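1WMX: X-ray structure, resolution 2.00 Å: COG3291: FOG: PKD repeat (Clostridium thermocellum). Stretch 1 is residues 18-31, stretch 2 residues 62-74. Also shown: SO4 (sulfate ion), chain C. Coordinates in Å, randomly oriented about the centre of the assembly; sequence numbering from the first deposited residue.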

# COMPACT_ATOMS: atom_id res chain seq x y z
N PRO B 18 -3.68 5.64 24.10
CA PRO B 18 -4.19 5.09 22.84
C PRO B 18 -3.98 6.04 21.68
O PRO B 18 -4.26 7.23 21.79
CB PRO B 18 -5.66 4.83 23.15
CG PRO B 18 -5.60 4.39 24.57
CD PRO B 18 -4.69 5.46 25.16
N VAL B 19 -3.46 5.51 20.58
CA VAL B 19 -3.18 6.33 19.42
C VAL B 19 -4.27 6.19 18.36
O VAL B 19 -4.68 5.09 18.03
CB VAL B 19 -1.82 5.98 18.79
CG1 VAL B 19 -1.51 6.95 17.64
CG2 VAL B 19 -0.73 6.05 19.86
N VAL B 20 -4.72 7.33 17.83
CA VAL B 20 -5.74 7.35 16.79
C VAL B 20 -5.17 6.75 15.50
O VAL B 20 -4.08 7.11 15.07
CB VAL B 20 -6.23 8.81 16.53
CG1 VAL B 20 -7.01 8.89 15.22
CG2 VAL B 20 -7.12 9.26 17.69
N GLY B 21 -5.92 5.84 14.89
CA GLY B 21 -5.48 5.20 13.66
C GLY B 21 -6.33 3.97 13.38
O GLY B 21 -7.48 3.90 13.82
N TRP B 22 -5.78 3.00 12.66
CA TRP B 22 -6.51 1.78 12.36
C TRP B 22 -5.54 0.61 12.24
O TRP B 22 -4.55 0.70 11.53
CB TRP B 22 -7.28 1.91 11.03
CG TRP B 22 -8.29 0.81 10.78
CD1 TRP B 22 -9.63 0.82 11.08
CD2 TRP B 22 -8.02 -0.48 10.21
NE1 TRP B 22 -10.21 -0.38 10.74
CE2 TRP B 22 -9.24 -1.20 10.19
CE3 TRP B 22 -6.87 -1.11 9.70
CZ2 TRP B 22 -9.34 -2.51 9.69
CZ3 TRP B 22 -6.96 -2.42 9.20
CH2 TRP B 22 -8.19 -3.10 9.21
N SER B 23 -5.84 -0.46 12.96
CA SER B 23 -5.04 -1.68 12.94
C SER B 23 -6.02 -2.81 12.66
O SER B 23 -7.15 -2.78 13.16
CB SER B 23 -4.36 -1.91 14.29
OG SER B 23 -3.36 -0.93 14.53
N GLY B 24 -5.60 -3.80 11.87
CA GLY B 24 -6.49 -4.90 11.57
C GLY B 24 -5.81 -6.05 10.85
O GLY B 24 -4.59 -6.02 10.61
N SER B 25 -6.59 -7.08 10.53
CA SER B 25 -6.09 -8.27 9.84
C SER B 25 -7.25 -9.02 9.19
O SER B 25 -8.41 -8.75 9.49
CB SER B 25 -5.36 -9.18 10.82
OG SER B 25 -6.23 -9.60 11.85
N GLY B 26 -6.93 -9.96 8.32
CA GLY B 26 -7.97 -10.70 7.62
C GLY B 26 -8.85 -11.60 8.47
O GLY B 26 -10.04 -11.75 8.18
N MET B 27 -8.29 -12.20 9.51
CA MET B 27 -9.04 -13.11 10.37
C MET B 27 -8.94 -12.74 11.85
O MET B 27 -9.20 -13.57 12.72
CB MET B 27 -8.54 -14.54 10.19
CG MET B 27 -8.61 -15.06 8.76
SD MET B 27 -10.22 -15.77 8.34
CE MET B 27 -11.25 -14.33 8.16
N GLY B 28 -8.55 -11.50 12.13
CA GLY B 28 -8.42 -11.07 13.51
C GLY B 28 -7.18 -11.63 14.20
O GLY B 28 -7.20 -11.86 15.41
N GLU B 29 -6.11 -11.84 13.45
CA GLU B 29 -4.87 -12.36 14.02
C GLU B 29 -4.24 -11.31 14.92
O GLU B 29 -3.72 -11.63 16.00
CG GLU B 29 -4.20 -13.86 12.05
CD GLU B 29 -5.17 -13.52 10.93
OE1 GLU B 29 -5.39 -14.40 10.07
OE2 GLU B 29 -5.72 -12.39 10.91
N LEU B 30 -4.27 -10.07 14.46
CA LEU B 30 -3.70 -8.95 15.21
C LEU B 30 -4.62 -8.53 16.35
O LEU B 30 -5.82 -8.31 16.15
CB LEU B 30 -3.45 -7.76 14.27
CG LEU B 30 -2.87 -6.49 14.93
CD1 LEU B 30 -1.59 -6.83 15.68
CD2 LEU B 30 -2.61 -5.43 13.87
N GLU B 31 -4.05 -8.44 17.55
CA GLU B 31 -4.83 -8.03 18.71
C GLU B 31 -5.11 -6.52 18.63
O GLU B 31 -4.19 -5.72 18.46
CB GLU B 31 -4.05 -8.34 20.00
CG GLU B 31 -4.91 -8.25 21.24
CD GLU B 31 -4.14 -7.90 22.49
OE1 GLU B 31 -2.89 -7.88 22.47
OE2 GLU B 31 -4.80 -7.64 23.52
N GLY B 62 -3.43 -13.96 5.37
CA GLY B 62 -2.42 -13.40 4.47
C GLY B 62 -1.86 -12.11 5.05
O GLY B 62 -0.92 -11.53 4.51
N TRP B 63 -2.49 -11.41 6.00
CA TRP B 63 -2.09 -10.04 6.29
C TRP B 63 -2.59 -9.43 7.60
O TRP B 63 -3.54 -9.92 8.23
CB TRP B 63 -2.56 -9.12 5.16
CG TRP B 63 -4.04 -8.94 5.16
CD1 TRP B 63 -4.98 -9.83 4.69
CD2 TRP B 63 -4.78 -7.86 5.74
NE1 TRP B 63 -6.24 -9.37 4.95
CE2 TRP B 63 -6.15 -8.16 5.59
CE3 TRP B 63 -4.41 -6.67 6.37
CZ2 TRP B 63 -7.16 -7.31 6.06
CZ3 TRP B 63 -5.41 -5.82 6.84
CH2 TRP B 63 -6.77 -6.15 6.68
N TRP B 64 -1.93 -8.34 7.99
CA TRP B 64 -2.28 -7.56 9.17
C TRP B 64 -1.50 -6.26 9.04
O TRP B 64 -0.37 -6.25 8.56
CB TRP B 64 -1.95 -8.26 10.49
CG TRP B 64 -0.51 -8.57 10.73
CD1 TRP B 64 0.10 -9.78 10.59
CD2 TRP B 64 0.51 -7.66 11.17
NE1 TRP B 64 1.43 -9.69 10.93
CE2 TRP B 64 1.71 -8.40 11.29
CE3 TRP B 64 0.52 -6.29 11.48
CZ2 TRP B 64 2.91 -7.82 11.71
CZ3 TRP B 64 1.72 -5.71 11.90
CH2 TRP B 64 2.90 -6.48 12.01
N ILE B 65 -2.12 -5.17 9.46
CA ILE B 65 -1.48 -3.87 9.36
C ILE B 65 -1.84 -3.00 10.55
O ILE B 65 -2.89 -3.17 11.16
CB ILE B 65 -1.94 -3.16 8.08
CG1 ILE B 65 -1.13 -1.89 7.86
CG2 ILE B 65 -3.43 -2.84 8.18
CD1 ILE B 65 -1.45 -1.20 6.55
N SER B 66 -0.95 -2.08 10.90
CA SER B 66 -1.21 -1.15 11.98
C SER B 66 -0.85 0.25 11.51
O SER B 66 0.30 0.50 11.16
CB SER B 66 -0.39 -1.49 13.22
OG SER B 66 -0.66 -0.55 14.26
N LEU B 67 -1.83 1.15 11.50
CA LEU B 67 -1.58 2.53 11.08
C LEU B 67 -1.69 3.46 12.29
O LEU B 67 -2.71 3.49 12.97
CB LEU B 67 -2.59 2.97 10.00
CG LEU B 67 -2.58 2.17 8.68
CD1 LEU B 67 -3.82 2.50 7.87
CD2 LEU B 67 -1.33 2.50 7.89
N LEU B 68 -0.62 4.20 12.56
CA LEU B 68 -0.60 5.14 13.68
C LEU B 68 -0.48 6.55 13.10
O LEU B 68 0.57 6.94 12.59
CB LEU B 68 0.57 4.83 14.60
CG LEU B 68 0.63 3.41 15.18
CD1 LEU B 68 1.92 3.23 15.94
CD2 LEU B 68 -0.58 3.16 16.08
N THR B 69 -1.55 7.33 13.18
CA THR B 69 -1.56 8.67 12.63
C THR B 69 -0.66 9.65 13.38
O THR B 69 -0.43 9.52 14.59
CB THR B 69 -2.99 9.25 12.60
OG1 THR B 69 -3.47 9.37 13.94
CG2 THR B 69 -3.94 8.35 11.82
N LEU B 70 -0.16 10.65 12.65
CA LEU B 70 0.69 11.69 13.21
C LEU B 70 -0.17 12.90 13.54
O LEU B 70 0.13 13.64 14.46
CB LEU B 70 1.77 12.09 12.21
CG LEU B 70 2.99 11.18 12.02
CD1 LEU B 70 2.58 9.75 11.79
CD2 LEU B 70 3.81 11.70 10.85
N ARG B 71 -1.23 13.08 12.76
CA ARG B 71 -2.15 14.20 12.94
C ARG B 71 -3.62 13.81 12.74
O ARG B 71 -4.36 14.50 12.04
CB ARG B 71 -1.79 15.32 11.97
CG ARG B 71 -0.51 16.08 12.32
CD ARG B 71 -0.73 16.96 13.54
NE ARG B 71 0.43 17.80 13.86
CZ ARG B 71 1.49 17.40 14.56
NH1 ARG B 71 1.55 16.16 15.03
NH2 ARG B 71 2.48 18.24 14.80
N GLY B 72 -4.01 12.70 13.36
CA GLY B 72 -5.39 12.23 13.27
C GLY B 72 -5.91 12.08 11.86
O GLY B 72 -7.08 12.40 11.60
N TRP B 73 -5.05 11.60 10.96
CA TRP B 73 -5.35 11.38 9.54
C TRP B 73 -5.04 12.54 8.58
O TRP B 73 -5.05 12.38 7.36
CB TRP B 73 -6.79 10.89 9.36
CG TRP B 73 -7.02 9.52 9.97
CD1 TRP B 73 -7.80 9.23 11.06
CD2 TRP B 73 -6.45 8.28 9.53
NE1 TRP B 73 -7.74 7.88 11.33
CE2 TRP B 73 -6.92 7.28 10.41
CE3 TRP B 73 -5.58 7.92 8.49
CZ2 TRP B 73 -6.55 5.93 10.28
CZ3 TRP B 73 -5.22 6.58 8.36
CH2 TRP B 73 -5.70 5.60 9.25
N ASN B 74 -4.76 13.73 9.12
CA ASN B 74 -4.39 14.85 8.26
C ASN B 74 -2.94 14.61 7.89
O ASN B 74 -2.25 13.83 8.54
CB ASN B 74 -4.48 16.18 9.01
CG ASN B 74 -5.90 16.64 9.19
OD1 ASN B 74 -6.28 17.09 10.27
ND2 ASN B 74 -6.69 16.56 8.13
S SO4 C . 3.33 16.24 18.38
O1 SO4 C . 2.82 15.05 17.66
O2 SO4 C . 4.57 15.88 19.10
O3 SO4 C . 2.32 16.70 19.35
O4 SO4 C . 3.61 17.31 17.41
O HOH W 1 -3.80 1.46 14.83

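Strands 21-25 and 64-69 run antiparallel, with 175° between their directions. Two hydrogen-bonded pairs join them. Trp22 N donates to Leu67 O (3.1 Å) and Leu67 N to Trp22 O (2.8 Å). Gly24 N donates to Ile65 O and Ile65 N to Gly24 O, both at 2.9 Å.

Trp22, Leu67 and Ile65 share one face. Trp22 is t at chi1, and its ring reaches along the sheet toward Gly24. Trp22 CZ3 lies 3.7 Å from Ile65 CG2, and Trp22 CH2 lies 4.2 Å from Trp63 CH2. Both neighbours sit at the ring edge. An ideal CB on Gly24 would fall 2.1 Å from Trp22 CH2, so the ring occupies the space that glycine leaves free.

Trp63 is p at chi1. Its CB points sideways, but its end comes nearer to stretch 1. Ser25 CA sits over the ring face, 3.9 Å from the centroid of the six-membered ring. Gly26 N lies over the same ring, 3.4 Å from Trp63 CE2.

The other face carries Ser23, Ser66, Ser25, Trp64 and Leu68. Ser23 (m) and Ser66 (t) bring their hydroxyls together in a hydrogen bond, OG to OG 2.7 Å. A water links Ser23 OG (2.4 Å) to Leu67 O (3.0 Å). Ser25 is p, which lets its OG donate to Glu29 OE2 (3.0 Å) within its own stretch. Glu29 OE2 also accepts from Met27 N (2.9 Å). The Trp64 side chain starts on this face, but its end leads away; Leu30 CD2 meets Trp64 CE3 at 4.0 Å.

At the far end, Thr69 is p. Its OG1 donates to Val20 O (2.6 Å), and Thr69 N donates to the same oxygen (3.2 Å). Trp73 is m, and its end approaches Gly21: Trp73 CZ2 lies 3.6 Å from Gly21 CA.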